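Local coordinates for mandelate racemase/muconate lactonizing enzyme-like protein (Roseovarius sp. TM1035, PDB 3RCY) that is an enolase-superfamily protein related to mandelate racemase and muconate lactonizing enzyme, probably a magnesium-dependent isomerase or lyase whose own substrate is not established, at residues P68-M74 against C102-L106; G120-I126 against A326-I332. All blocks are in the same frame, centred on the assembly; numbering follows the deposited sequence.

In the fold
Both contacts are buried, but they hold different elements of the enolase-superfamily fold and do so by different chemistry. Interaction 1 lies in the N-terminal capping domain, where the start of helix 71-80 meets helix 89-110 through apolar side chains, with no polar bond between the segments. Interaction 2 ties the link leading into the barrel domain, just before strand 126-131, to the last residues of helix 316-327 and the loop that follows, and four hydrogen bonds to backbone carbonyls carry it. Their centres are about 21 Å apart and they do not touch each other. Both border the second subunit: N70 of one chain hydrogen-bonds through OD1 to the backbone N of K121 in the other.

Interaction 1: residues P68-M74 against C102-L106; sequences PENIELM and CWDIL
In the helical part of the enolase-superfamily N-terminal capping domain, the lead-in and first turn of helix 71-80 meet helix 89-110, packing P68, I71 and M74 against C102, W103, I105 and L106. The two backbones come closest at P68 and C102, whose CA atoms are 5.5 Å apart, and the 323 Å² buried between the segments comes mostly from apolar groups.

L106 packs against the residues before the helix. Its CG stands beside its own backbone N (chi1 -71°), and from there the two methyls divide: CD1 rests 3.4 Å from the carbonyl O of P68, while CD2 lies 3.8 Å from CG of E69, the two side chains crossing at about a right angle. The same CD1 also sits over one face of the W103 indole, offset toward its rim. The pyrrolidine of P68 meets I105 ring carbon to methyl, CG to CG2 at 4.1 Å, and L4 of strand 4-12 touches both residues.

I71 fills the middle of the contact. Its CD1 comes 3.8 Å from CB of C102 and approaches W103 obliquely, 4.0 Å from NE1, while CG1 lies near CZ2. E99, whose OE2 takes a weak hydrogen bond from that indole N-H, also touches I71.

The charged end of E69 turns to the subunit boundary: OE2 forms salt bridges with R110 of its own chain and R112 of the second subunit, while its CG and backbone N pack on L106 CD2. One helical turn beyond I71, M74 bends back at its thioether (chi3 -79°), which brings its terminal methyl CE to 4.1 Å from SG of C102.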
loop_
_atom_site.group_PDB
_atom_site.type_symbol
_atom_site.label_atom_id
_atom_site.label_comp_id
_atom_site.label_asym_id
_atom_site.label_seq_id
_atom_site.Cartn_x
_atom_site.Cartn_y
_atom_site.Cartn_z
ATOM N N PRO A 68 -25.019 -30.110 23.996
ATOM C CA PRO A 68 -24.099 -30.210 22.858
ATOM C C PRO A 68 -24.460 -29.306 21.667
ATOM O O PRO A 68 -23.613 -29.086 20.803
ATOM C CB PRO A 68 -24.178 -31.692 22.462
ATOM C CG PRO A 68 -25.476 -32.176 23.045
ATOM C CD PRO A 68 -25.634 -31.411 24.314
ATOM N N GLU A 69 -25.692 -28.788 21.630
ATOM C CA GLU A 69 -26.080 -27.770 20.641
ATOM C C GLU A 69 -25.228 -26.502 20.753
ATOM O O GLU A 69 -25.054 -25.774 19.771
ATOM C CB GLU A 69 -27.552 -27.370 20.816
ATOM C CG GLU A 69 -28.568 -28.407 20.368
ATOM C CD GLU A 69 -30.004 -27.987 20.673
ATOM O OE1 GLU A 69 -30.202 -27.110 21.547
ATOM O OE2 GLU A 69 -30.935 -28.538 20.041
ATOM N N ASN A 70 -24.699 -26.232 21.945
ATOM C CA ASN A 70 -24.075 -24.933 22.215
ATOM C C ASN A 70 -22.611 -24.874 21.805
ATOM O O ASN A 70 -21.716 -24.662 22.631
ATOM C CB ASN A 70 -24.303 -24.512 23.670
ATOM C CG ASN A 70 -25.774 -24.244 23.967
ATOM O OD1 ASN A 70 -26.548 -23.937 23.062
ATOM N ND2 ASN A 70 -26.164 -24.372 25.230
ATOM N N ILE A 71 -22.398 -25.071 20.507
ATOM C CA ILE A 71 -21.068 -25.192 19.901
ATOM C C ILE A 71 -20.322 -23.848 19.871
ATOM O O ILE A 71 -19.106 -23.804 20.109
ATOM C CB ILE A 71 -21.185 -25.795 18.461
ATOM C CG1 ILE A 71 -21.852 -27.183 18.495
ATOM C CG2 ILE A 71 -19.832 -25.848 17.746
ATOM C CD1 ILE A 71 -20.968 -28.317 18.974
ATOM N N GLU A 72 -21.043 -22.761 19.582
ATOM C CA GLU A 72 -20.453 -21.422 19.588
ATOM C C GLU A 72 -19.940 -21.089 20.985
ATOM O O GLU A 72 -18.816 -20.608 21.154
ATOM C CB GLU A 72 -21.476 -20.348 19.166
ATOM C CG GLU A 72 -21.951 -20.414 17.729
ATOM C CD GLU A 72 -21.118 -19.563 16.764
ATOM O OE1 GLU A 72 -20.146 -18.895 17.194
ATOM O OE2 GLU A 72 -21.442 -19.574 15.563
ATOM N N LEU A 73 -20.789 -21.350 21.978
ATOM C CA LEU A 73 -20.491 -21.039 23.372
ATOM C C LEU A 73 -19.297 -21.844 23.876
ATOM O O LEU A 73 -18.386 -21.292 24.492
ATOM C CB LEU A 73 -21.718 -21.284 24.256
ATOM C CG LEU A 73 -21.543 -21.024 25.768
ATOM C CD1 LEU A 73 -21.100 -19.593 26.065
ATOM C CD2 LEU A 73 -22.825 -21.346 26.522
ATOM N N MET A 74 -19.304 -23.145 23.612
ATOM C CA MET A 74 -18.224 -24.006 24.088
ATOM C C MET A 74 -16.890 -23.627 23.450
ATOM O O MET A 74 -15.866 -23.612 24.135
ATOM C CB MET A 74 -18.554 -25.489 23.898
ATOM C CG MET A 74 -19.682 -25.940 24.829
ATOM S SD MET A 74 -19.910 -27.719 24.866
ATOM C CE MET A 74 -20.826 -27.951 23.345
ATOM N N CYS A 102 -19.336 -34.020 19.703
ATOM C CA CYS A 102 -20.617 -33.319 19.877
ATOM C C CYS A 102 -21.463 -33.390 18.609
ATOM O O CYS A 102 -22.684 -33.616 18.683
ATOM C CB CYS A 102 -20.418 -31.856 20.294
ATOM S SG CYS A 102 -19.739 -31.624 21.959
ATOM N N TRP A 103 -20.821 -33.211 17.452
ATOM C CA TRP A 103 -21.521 -33.329 16.169
ATOM C C TRP A 103 -22.024 -34.745 15.917
ATOM O O TRP A 103 -23.133 -34.929 15.422
ATOM C CB TRP A 103 -20.659 -32.830 15.006
ATOM C CG TRP A 103 -20.608 -31.339 14.984
ATOM C CD1 TRP A 103 -19.581 -30.547 15.397
ATOM C CD2 TRP A 103 -21.664 -30.459 14.585
ATOM N NE1 TRP A 103 -19.921 -29.219 15.256
ATOM C CE2 TRP A 103 -21.193 -29.140 14.752
ATOM C CE3 TRP A 103 -22.958 -30.659 14.078
ATOM C CZ2 TRP A 103 -21.972 -28.022 14.440
ATOM C CZ3 TRP A 103 -23.731 -29.546 13.755
ATOM C CH2 TRP A 103 -23.235 -28.245 13.946
ATOM N N ASP A 104 -21.210 -35.739 16.264
ATOM C CA ASP A 104 -21.638 -37.130 16.170
ATOM C C ASP A 104 -22.908 -37.333 17.020
ATOM O O ASP A 104 -23.903 -37.881 16.532
ATOM C CB ASP A 104 -20.501 -38.063 16.611
ATOM C CG ASP A 104 -20.706 -39.513 16.169
ATOM O OD1 ASP A 104 -21.497 -39.768 15.236
ATOM O OD2 ASP A 104 -20.054 -40.407 16.763
ATOM N N ILE A 105 -22.873 -36.860 18.269
ATOM C CA ILE A 105 -24.044 -36.858 19.159
ATOM C C ILE A 105 -25.256 -36.102 18.564
ATOM O O ILE A 105 -26.370 -36.614 18.582
ATOM C CB ILE A 105 -23.694 -36.292 20.564
ATOM C CG1 ILE A 105 -22.953 -37.350 21.397
ATOM C CG2 ILE A 105 -24.961 -35.836 21.311
ATOM C CD1 ILE A 105 -22.114 -36.778 22.520
ATOM N N LEU A 106 -25.022 -34.897 18.045
ATOM C CA LEU A 106 -26.096 -34.072 17.488
ATOM C C LEU A 106 -26.784 -34.762 16.315
ATOM O O LEU A 106 -28.014 -34.813 16.267
ATOM C CB LEU A 106 -25.583 -32.676 17.092
ATOM C CG LEU A 106 -25.233 -31.757 18.274
ATOM C CD1 LEU A 106 -24.357 -30.579 17.838
ATOM C CD2 LEU A 106 -26.496 -31.261 19.005
#

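Interaction 2: residues G120-I126 against A326-I332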
loop_
_atom_site.group_PDB
_atom_site.type_symbol
_atom_site.label_atom_id
_atom_site.label_comp_id
_atom_site.label_asym_id
_atom_site.label_seq_id
_atom_site.Cartn_x
_atom_site.Cartn_y
_atom_site.Cartn_z
ATOM N N GLY A 120 -26.743 -28.586 4.633
ATOM C CA GLY A 120 -27.167 -29.642 3.716
ATOM C C GLY A 120 -26.112 -30.089 2.714
ATOM O O GLY A 120 -24.925 -29.776 2.849
ATOM N N LYS A 121 -26.548 -30.822 1.701
ATOM C CA LYS A 121 -25.615 -31.441 0.776
ATOM C C LYS A 121 -25.265 -30.501 -0.365
ATOM O O LYS A 121 -26.152 -30.026 -1.080
ATOM C CB LYS A 121 -26.197 -32.743 0.224
ATOM C CG LYS A 121 -25.213 -33.568 -0.611
ATOM C CD LYS A 121 -25.887 -34.808 -1.174
ATOM C CE LYS A 121 -25.958 -35.905 -0.131
ATOM N NZ LYS A 121 -27.103 -36.822 -0.411
ATOM N N MET A 122 -23.975 -30.226 -0.521
ATOM C CA MET A 122 -23.473 -29.577 -1.733
ATOM C C MET A 122 -22.906 -30.604 -2.704
ATOM O O MET A 122 -23.027 -30.452 -3.919
ATOM C CB MET A 122 -22.380 -28.545 -1.414
ATOM C CG MET A 122 -22.871 -27.133 -1.129
ATOM S SD MET A 122 -24.064 -26.446 -2.310
ATOM C CE MET A 122 -23.195 -26.545 -3.865
ATOM N N ASN A 123 -22.273 -31.639 -2.160
ATOM C CA ASN A 123 -21.443 -32.541 -2.951
ATOM C C ASN A 123 -21.819 -34.012 -2.798
ATOM O O ASN A 123 -21.437 -34.646 -1.809
ATOM C CB ASN A 123 -19.968 -32.334 -2.584
ATOM C CG ASN A 123 -19.573 -30.881 -2.630
ATOM O OD1 ASN A 123 -19.571 -30.277 -3.695
ATOM N ND2 ASN A 123 -19.272 -30.299 -1.470
ATOM N N PRO A 124 -22.557 -34.560 -3.783
ATOM C CA PRO A 124 -22.929 -35.983 -3.779
ATOM C C PRO A 124 -21.715 -36.927 -3.845
ATOM O O PRO A 124 -21.802 -38.053 -3.370
ATOM C CB PRO A 124 -23.810 -36.130 -5.029
ATOM C CG PRO A 124 -24.263 -34.745 -5.366
ATOM C CD PRO A 124 -23.133 -33.842 -4.936
ATOM N N ARG A 125 -20.612 -36.476 -4.445
ATOM C CA ARG A 125 -19.350 -37.216 -4.423
ATOM C C ARG A 125 -18.174 -36.245 -4.187
ATOM O O ARG A 125 -18.067 -35.190 -4.843
ATOM C CB ARG A 125 -19.135 -38.037 -5.711
ATOM C CG ARG A 125 -20.145 -39.182 -5.937
ATOM C CD ARG A 125 -19.477 -40.491 -6.400
ATOM N NE ARG A 125 -18.866 -41.222 -5.289
ATOM C CZ ARG A 125 -18.149 -42.342 -5.408
ATOM N NH1 ARG A 125 -17.636 -42.915 -4.323
ATOM N NH2 ARG A 125 -17.931 -42.892 -6.602
ATOM N N ILE A 126 -17.320 -36.611 -3.239
ATOM C CA ILE A 126 -16.191 -35.779 -2.842
ATOM C C ILE A 126 -14.902 -36.337 -3.449
ATOM O O ILE A 126 -14.583 -37.513 -3.283
ATOM C CB ILE A 126 -16.081 -35.705 -1.299
ATOM C CG1 ILE A 126 -17.373 -35.111 -0.703
ATOM C CG2 ILE A 126 -14.842 -34.917 -0.878
ATOM C CD1 ILE A 126 -17.643 -35.510 0.758
ATOM N N ALA A 326 -16.782 -31.512 4.200
ATOM C CA ALA A 326 -16.628 -31.402 2.743
ATOM C C ALA A 326 -17.948 -31.543 1.984
ATOM O O ALA A 326 -18.164 -30.852 0.988
ATOM C CB ALA A 326 -15.640 -32.436 2.248
ATOM N N ALA A 327 -18.822 -32.442 2.448
ATOM C CA ALA A 327 -20.123 -32.671 1.799
ATOM C C ALA A 327 -20.998 -31.409 1.781
ATOM O O ALA A 327 -21.848 -31.251 0.892
ATOM C CB ALA A 327 -20.863 -33.795 2.485
ATOM N N SER A 328 -20.754 -30.513 2.741
ATOM C CA SER A 328 -21.634 -29.368 3.008
ATOM C C SER A 328 -21.150 -28.025 2.457
ATOM O O SER A 328 -21.862 -27.020 2.573
ATOM C CB SER A 328 -21.851 -29.230 4.518
ATOM O OG SER A 328 -20.691 -28.681 5.139
ATOM N N ILE A 329 -19.951 -27.986 1.875
ATOM C CA ILE A 329 -19.405 -26.712 1.386
ATOM C C ILE A 329 -19.334 -26.637 -0.140
ATOM O O ILE A 329 -19.014 -27.627 -0.799
ATOM C CB ILE A 329 -18.026 -26.385 2.016
ATOM C CG1 ILE A 329 -16.976 -27.435 1.607
ATOM C CG2 ILE A 329 -18.161 -26.245 3.560
ATOM C CD1 ILE A 329 -15.545 -27.053 1.941
ATOM N N PRO A 330 -19.652 -25.463 -0.711
ATOM C CA PRO A 330 -19.559 -25.343 -2.162
ATOM C C PRO A 330 -18.116 -25.252 -2.648
ATOM O O PRO A 330 -17.829 -25.645 -3.775
ATOM C CB PRO A 330 -20.334 -24.046 -2.467
ATOM C CG PRO A 330 -20.288 -23.261 -1.216
ATOM C CD PRO A 330 -20.247 -24.262 -0.084
ATOM N N ASN A 331 -17.210 -24.789 -1.788
ATOM C CA ASN A 331 -15.810 -24.583 -2.175
ATOM C C ASN A 331 -14.851 -25.694 -1.716
ATOM O O ASN A 331 -13.764 -25.426 -1.195
ATOM C CB ASN A 331 -15.317 -23.180 -1.745
ATOM C CG ASN A 331 -15.447 -22.934 -0.234
ATOM O OD1 ASN A 331 -16.335 -23.463 0.421
ATOM N ND2 ASN A 331 -14.572 -22.103 0.304
ATOM N N ILE A 332 -15.265 -26.941 -1.901
ATOM C CA ILE A 332 -14.399 -28.099 -1.631
ATOM C C ILE A 332 -13.502 -28.349 -2.835
ATOM O O ILE A 332 -13.977 -28.346 -3.974
ATOM C CB ILE A 332 -15.219 -29.397 -1.310
ATOM C CG1 ILE A 332 -14.295 -30.571 -0.942
ATOM C CG2 ILE A 332 -16.096 -29.814 -2.497
ATOM C CD1 ILE A 332 -13.432 -30.342 0.296
HETATM O O HOH W 1 -19.504 -27.757 -4.748
#
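From the link that enters the barrel domain of this enolase-superfamily fold, N123 and M122 grip the last residues of helix 316-327 and the loop that follows. The carbonyl O of A327 takes two backbone N-H groups: M122 N at 2.8 Å, close to the carbonyl axis (C=O...N 161°), and N123 N in a longer bond, tilted from the carbonyl plane. The amide nitrogen ND2 of N123 spans two further carbonyls, I329 O at 2.8 Å, in the plane of the amide, and A326 O at 2.8 Å in a more bent bond (133° at the hydrogen). CG lies beside the backbone N (chi1 -50°), which aims the amide between these carbonyls, and CG2 of I332 packs 3.4 Å from ND2. With the amide cut back to an alanine here, the carbonyls of A326 and I329 would probably lose their shared donor, and the water at OD1 its partner on this side.

Around this polar core, M122 folds at chi2 and chi3 against P330, with CG 4.0 Å from CD. I126, beginning strand 126-131, sets CD1 against CB of both A326 and A327. Farther out, R176 of the fourth subunit hydrogen-bonds M122 O through NH1. A water completes the link, donating to N123 OD1 at 2.7 Å and to the carbonyl O of P330.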